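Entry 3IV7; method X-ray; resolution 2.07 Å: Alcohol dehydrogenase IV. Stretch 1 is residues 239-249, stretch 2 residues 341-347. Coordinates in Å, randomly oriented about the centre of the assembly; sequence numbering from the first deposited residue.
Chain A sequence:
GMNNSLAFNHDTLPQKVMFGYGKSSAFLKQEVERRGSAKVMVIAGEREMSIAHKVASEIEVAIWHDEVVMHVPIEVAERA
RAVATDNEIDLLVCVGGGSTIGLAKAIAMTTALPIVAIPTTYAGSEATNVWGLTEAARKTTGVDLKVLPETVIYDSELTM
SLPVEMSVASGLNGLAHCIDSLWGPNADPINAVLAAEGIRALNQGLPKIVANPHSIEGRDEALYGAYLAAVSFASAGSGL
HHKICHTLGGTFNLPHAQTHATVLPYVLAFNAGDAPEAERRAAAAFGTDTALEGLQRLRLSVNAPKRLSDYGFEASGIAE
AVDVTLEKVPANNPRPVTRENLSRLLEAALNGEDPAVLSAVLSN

Stretch 1 239-249: GLHHKICHTLG
Stretch 2 341-347: NLSRLLE

Both stretches are helical and belong to one chain, with touching residues at least 98 positions apart in sequence. Stretch 1 begins with G239 at the N-cap position (phi/psi -98/-168). Its helix runs from L240 to G249 and continues beyond. Stretch 2, N341 to E347, lies wholly inside a helix that extends past both ends. Helical phi values lie between -49 and -76°, psi between -28 and -52°.

The N-to-C directions of the two helices make an angle of 68°, with a signed crossing angle of -68°. The axes come no closer than 12.7 Å. At that spacing the backbones do not touch, and side chains bridge the gap. The nearest CA pair is I244 CA to L346 CA, 8.9 Å. The two stretches bury 212 Å² in total, both sides summed. No hydrogen bond crosses between them; every cross-contact is apolar.

Each helix is held by its own i to i+4 backbone bonds. In stretch 1, K243 N donates to G239 O at 3.1 Å, and the series runs to G249 N to C245 O at 2.8 Å. L240, I244 and L248 therefore lie about one turn apart on one side of the helix. Their CA-to-CB bonds all point toward stretch 2.

Along stretch 2, N341 comes first. It is p at chi1 and makes no contact with stretch 1. Its backbone O accepts from L345 N at 2.9 Å.

L342 follows, with chi1 t and chi2 p. Its CA-to-CB bond points sideways, but the end of the side chain comes nearer. L342 CD1 lies 3.7 Å from I244 CD1 and 4.2 Å from L240 CD1. One methyl thus meets two successive turns of stretch 1. L342 O accepts from L346 N at 3.0 Å.

S343 (m) and R344 (t, p, t, chi4 84°) are out of reach of stretch 1. S343 O accepts from E347 N at 2.9 Å. R344 NH1 lies 4.0 Å from E347 OE1, a long salt bridge. The oxygen is well out of the guanidinium plane, so only the charges attract.

L345 is t, t, and its CA-to-CB bond points toward stretch 1. L345 CD2 is 3.9 Å from I244 CD1, and L345 CD1 is 4.4 Å from L240 CD2. L240 itself is t, p. I244 is m, t, which places its CD1 near both L342 and L345.

L346 is m, t, and its CA-to-CB bond also points toward stretch 1. Its CD2 lies 3.9 Å from I244 CG2 and 4.3 Å from L248 CD1. L248 is m, t. L342 and L345 both meet L240 and I244; L346 moves the contact one turn on, to I244 and L248. I244 meets all three leucines of stretch 2 and has the largest covered area, 55 Å².

E347 is m, t with chi3 31° and stays out of reach. The six touching side chains are all buried. Their methyl groups pack by dispersion and are kept from solvent.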

# COMPACT_ATOMS: atom_id res chain seq x y z
N GLY A 239 -5.59 -16.40 8.29
CA GLY A 239 -5.06 -17.70 7.98
C GLY A 239 -5.19 -18.59 9.22
O GLY A 239 -5.87 -18.22 10.18
N LEU A 240 -4.52 -19.74 9.19
CA LEU A 240 -4.57 -20.72 10.31
C LEU A 240 -4.30 -20.10 11.69
O LEU A 240 -5.04 -20.36 12.65
CB LEU A 240 -3.56 -21.85 10.06
CG LEU A 240 -3.43 -22.97 11.13
CD1 LEU A 240 -4.74 -23.72 11.33
CD2 LEU A 240 -2.32 -23.93 10.76
N HIS A 241 -3.24 -19.29 11.80
CA HIS A 241 -2.87 -18.69 13.07
C HIS A 241 -4.00 -17.92 13.67
O HIS A 241 -4.32 -18.11 14.84
CB HIS A 241 -1.65 -17.76 12.95
CG HIS A 241 -1.42 -16.93 14.16
ND1 HIS A 241 -0.58 -17.31 15.17
CD2 HIS A 241 -1.93 -15.72 14.53
CE1 HIS A 241 -0.58 -16.39 16.12
NE2 HIS A 241 -1.39 -15.42 15.75
N HIS A 242 -4.61 -17.05 12.87
CA HIS A 242 -5.68 -16.21 13.37
C HIS A 242 -6.91 -16.99 13.72
O HIS A 242 -7.60 -16.65 14.67
CB HIS A 242 -6.00 -15.07 12.37
CG HIS A 242 -4.89 -14.09 12.23
ND1 HIS A 242 -3.80 -14.32 11.43
CD2 HIS A 242 -4.68 -12.90 12.84
CE1 HIS A 242 -2.96 -13.30 11.54
NE2 HIS A 242 -3.48 -12.42 12.38
N LYS A 243 -7.21 -18.03 12.96
CA LYS A 243 -8.38 -18.87 13.27
C LYS A 243 -8.18 -19.55 14.63
O LYS A 243 -9.06 -19.54 15.46
CB LYS A 243 -8.61 -19.92 12.19
CG LYS A 243 -8.99 -19.38 10.80
CD LYS A 243 -10.11 -18.36 10.86
CE LYS A 243 -10.52 -17.90 9.46
NZ LYS A 243 -11.71 -17.03 9.51
N ILE A 244 -6.98 -20.10 14.86
CA ILE A 244 -6.64 -20.71 16.14
C ILE A 244 -6.79 -19.68 17.27
O ILE A 244 -7.51 -19.91 18.26
CB ILE A 244 -5.21 -21.24 16.15
CG1 ILE A 244 -5.09 -22.47 15.25
CG2 ILE A 244 -4.79 -21.57 17.58
CD1 ILE A 244 -3.67 -22.93 15.02
N CYS A 245 -6.16 -18.52 17.11
CA CYS A 245 -6.21 -17.48 18.14
C CYS A 245 -7.60 -16.95 18.43
O CYS A 245 -7.93 -16.66 19.60
CB CYS A 245 -5.24 -16.36 17.80
SG CYS A 245 -3.51 -16.95 17.88
N HIS A 246 -8.43 -16.84 17.39
CA HIS A 246 -9.81 -16.40 17.56
C HIS A 246 -10.55 -17.40 18.47
O HIS A 246 -11.22 -17.00 19.39
CB HIS A 246 -10.51 -16.27 16.18
CG HIS A 246 -11.89 -15.68 16.25
ND1 HIS A 246 -13.02 -16.40 15.91
CD2 HIS A 246 -12.32 -14.44 16.58
CE1 HIS A 246 -14.08 -15.62 16.02
NE2 HIS A 246 -13.69 -14.43 16.44
N THR A 247 -10.41 -18.69 18.20
CA THR A 247 -10.99 -19.75 19.06
C THR A 247 -10.46 -19.66 20.49
O THR A 247 -11.23 -19.70 21.44
CB THR A 247 -10.64 -21.16 18.53
OG1 THR A 247 -11.22 -21.36 17.24
CG2 THR A 247 -11.15 -22.26 19.49
N LEU A 248 -9.13 -19.50 20.64
CA LEU A 248 -8.54 -19.50 21.98
C LEU A 248 -8.98 -18.26 22.78
O LEU A 248 -9.23 -18.35 23.98
CB LEU A 248 -7.00 -19.64 21.92
CG LEU A 248 -6.41 -20.98 21.42
CD1 LEU A 248 -4.87 -20.94 21.38
CD2 LEU A 248 -6.87 -22.15 22.27
N GLY A 249 -9.11 -17.12 22.10
CA GLY A 249 -9.58 -15.88 22.74
C GLY A 249 -11.09 -15.88 22.98
O GLY A 249 -11.57 -15.44 24.01
N ASN A 341 -3.33 -33.37 13.52
CA ASN A 341 -2.18 -32.49 13.48
C ASN A 341 -2.44 -31.12 14.09
O ASN A 341 -1.53 -30.52 14.64
CB ASN A 341 -1.46 -32.45 12.10
CG ASN A 341 -2.27 -31.79 11.00
OD1 ASN A 341 -3.19 -31.03 11.24
ND2 ASN A 341 -1.91 -32.10 9.75
N LEU A 342 -3.69 -30.66 14.06
CA LEU A 342 -4.06 -29.44 14.77
C LEU A 342 -4.01 -29.70 16.28
O LEU A 342 -3.59 -28.85 17.04
CB LEU A 342 -5.43 -28.93 14.35
CG LEU A 342 -5.87 -27.56 14.85
CD1 LEU A 342 -4.85 -26.42 14.49
CD2 LEU A 342 -7.27 -27.21 14.27
N SER A 343 -4.45 -30.89 16.70
CA SER A 343 -4.32 -31.27 18.12
C SER A 343 -2.85 -31.28 18.53
O SER A 343 -2.50 -30.81 19.59
CB SER A 343 -4.95 -32.64 18.39
OG SER A 343 -6.35 -32.57 18.26
N ARG A 344 -1.97 -31.80 17.66
CA ARG A 344 -0.52 -31.85 17.97
C ARG A 344 0.07 -30.45 18.04
O ARG A 344 0.92 -30.16 18.87
CB ARG A 344 0.24 -32.68 16.92
CG ARG A 344 1.77 -32.84 17.21
CD ARG A 344 2.00 -33.79 18.34
NE ARG A 344 3.40 -33.83 18.77
CZ ARG A 344 3.95 -32.97 19.62
NH1 ARG A 344 3.24 -31.94 20.10
NH2 ARG A 344 5.22 -33.11 19.96
N LEU A 345 -0.39 -29.58 17.15
CA LEU A 345 0.06 -28.21 17.14
C LEU A 345 -0.29 -27.54 18.48
O LEU A 345 0.56 -26.91 19.10
CB LEU A 345 -0.57 -27.44 15.98
CG LEU A 345 -0.16 -25.99 15.82
CD1 LEU A 345 -0.38 -25.52 14.34
CD2 LEU A 345 -0.89 -25.08 16.81
N LEU A 346 -1.54 -27.68 18.90
CA LEU A 346 -1.98 -27.08 20.16
C LEU A 346 -1.29 -27.72 21.40
O LEU A 346 -1.10 -27.04 22.40
CB LEU A 346 -3.50 -27.15 20.29
CG LEU A 346 -4.28 -26.18 19.39
CD1 LEU A 346 -5.80 -26.34 19.61
CD2 LEU A 346 -3.85 -24.77 19.65
N GLU A 347 -0.94 -29.01 21.33
CA GLU A 347 -0.16 -29.66 22.41
C GLU A 347 1.20 -29.02 22.54
O GLU A 347 1.67 -28.79 23.65
CB GLU A 347 0.04 -31.15 22.14
CG GLU A 347 -1.16 -31.97 22.26
CD GLU A 347 -0.96 -33.35 21.67
OE1 GLU A 347 0.19 -33.87 21.72
OE2 GLU A 347 -1.95 -33.91 21.16